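Local coordinates for VWFA domain-containing protein (Bacteroides thetaiotaomicron, PDB 3IBS), which is probably a membrane protein, of unknown function, whose von Willebrand factor type A domain, the part modelled here, binds a magnesium ion, at residues K10-V14 and G110-A114. Numbering follows the deposited sequence.
Sequences KGVEV and GVGRA
The opening parts of two parallel strands lie side by side, the directions CA 11 to 14 and CA 111 to 114 being 28° apart. The register pairs Glu13 with Arg113 (CA–CA 4.8 Å) and Val14 with Ala114 (4.9 Å), all four extended. Glu13 bonds to both sides of Arg113, as parallel pairing demands: Glu13 N donates to Gly112 O (3.0 Å) and Ala114 N to Glu13 O (2.9 Å). The backbones diverge toward Gly11 and Val111, where a water donates to Gly11 O (2.5 Å) and accepts from Gly112 N (2.9 Å). On one face Glu13 and Arg113, both with m chi1 and t chi2, form a salt bridge, OE1 to NE at 3.0 Å; Thr106 takes Glu13 OE2, and Arg113 NH2 bonds to Gln108 O and Thr106 OG1. Val111 CG1 lies 4.0 Å from Glu13 CG. On the opposite face, Ala114 and Val12 meet Met212 of helix 200-214. Away from the magnesium site, 13-19 and 113-119 form the middle of the Rossmann-like VWA sheet, flanked by 52-58 and 140-147.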
loop_
_atom_site.group_PDB
_atom_site.type_symbol
_atom_site.label_atom_id
_atom_site.label_comp_id
_atom_site.label_asym_id
_atom_site.label_seq_id
_atom_site.Cartn_x
_atom_site.Cartn_y
_atom_site.Cartn_z
ATOM N N LYS A 10 -41.301 22.606 -1.300
ATOM C CA LYS A 10 -40.104 22.896 -2.160
ATOM C C LYS A 10 -39.174 21.689 -2.243
ATOM O O LYS A 10 -37.951 21.818 -2.109
ATOM C CB LYS A 10 -39.357 24.142 -1.643
ATOM C CG LYS A 10 -39.118 24.171 -0.112
ATOM C CD LYS A 10 -38.486 25.485 0.354
ATOM C CE LYS A 10 -39.496 26.622 0.339
ATOM N NZ LYS A 10 -38.820 27.945 0.372
ATOM N N GLY A 11 -39.753 20.508 -2.447
ATOM C CA GLY A 11 -38.965 19.269 -2.494
ATOM C C GLY A 11 -38.095 19.146 -3.737
ATOM O O GLY A 11 -38.471 19.608 -4.812
ATOM N N VAL A 12 -36.924 18.527 -3.595
ATOM C CA VAL A 12 -36.071 18.260 -4.748
ATOM C C VAL A 12 -35.892 16.760 -4.960
ATOM O O VAL A 12 -36.303 15.961 -4.119
ATOM C CB VAL A 12 -34.692 18.980 -4.662
ATOM C CG1 VAL A 12 -34.907 20.477 -4.588
ATOM C CG2 VAL A 12 -33.875 18.501 -3.473
ATOM N N GLU A 13 -35.314 16.409 -6.106
ATOM C CA GLU A 13 -34.994 15.048 -6.449
ATOM C C GLU A 13 -33.478 14.943 -6.631
ATOM O O GLU A 13 -32.867 15.715 -7.398
ATOM C CB GLU A 13 -35.744 14.627 -7.706
ATOM C CG GLU A 13 -37.285 14.668 -7.530
ATOM C CD GLU A 13 -38.090 14.255 -8.767
ATOM O OE1 GLU A 13 -37.519 13.909 -9.830
ATOM O OE2 GLU A 13 -39.342 14.290 -8.660
ATOM N N VAL A 14 -32.875 14.004 -5.903
ATOM C CA VAL A 14 -31.422 13.847 -5.892
ATOM C C VAL A 14 -31.078 12.397 -6.263
ATOM O O VAL A 14 -31.544 11.448 -5.609
ATOM C CB VAL A 14 -30.826 14.201 -4.493
ATOM C CG1 VAL A 14 -29.320 13.888 -4.445
ATOM C CG2 VAL A 14 -31.059 15.663 -4.149
ATOM N N GLY A 110 -40.981 21.720 -12.914
ATOM C CA GLY A 110 -40.937 22.697 -11.816
ATOM C C GLY A 110 -40.191 22.220 -10.572
ATOM O O GLY A 110 -40.290 22.837 -9.506
ATOM N N VAL A 111 -39.437 21.131 -10.702
ATOM C CA VAL A 111 -38.782 20.510 -9.553
ATOM C C VAL A 111 -37.261 20.605 -9.694
ATOM O O VAL A 111 -36.716 20.282 -10.742
ATOM C CB VAL A 111 -39.234 19.027 -9.400
ATOM C CG1 VAL A 111 -38.620 18.388 -8.165
ATOM C CG2 VAL A 111 -40.767 18.943 -9.321
ATOM N N GLY A 112 -36.587 21.062 -8.641
ATOM C CA GLY A 112 -35.120 21.082 -8.607
ATOM C C GLY A 112 -34.591 19.659 -8.632
ATOM O O GLY A 112 -35.103 18.786 -7.929
ATOM N N ARG A 113 -33.595 19.410 -9.472
ATOM C CA ARG A 113 -33.057 18.070 -9.623
ATOM C C ARG A 113 -31.544 18.104 -9.696
ATOM O O ARG A 113 -30.961 18.936 -10.413
ATOM C CB ARG A 113 -33.613 17.394 -10.881
ATOM C CG ARG A 113 -35.136 17.275 -10.905
ATOM C CD ARG A 113 -35.616 16.537 -12.123
ATOM N NE ARG A 113 -36.950 16.019 -11.879
ATOM C CZ ARG A 113 -38.084 16.661 -12.157
ATOM N NH1 ARG A 113 -38.064 17.873 -12.703
ATOM N NH2 ARG A 113 -39.241 16.084 -11.879
ATOM N N ALA A 114 -30.914 17.198 -8.954
ATOM C CA ALA A 114 -29.456 17.097 -8.943
ATOM C C ALA A 114 -28.989 15.661 -9.145
ATOM O O ALA A 114 -29.642 14.706 -8.677
ATOM C CB ALA A 114 -28.897 17.647 -7.636
HETATM O O HOH W 1 -38.156 21.625 -6.221
#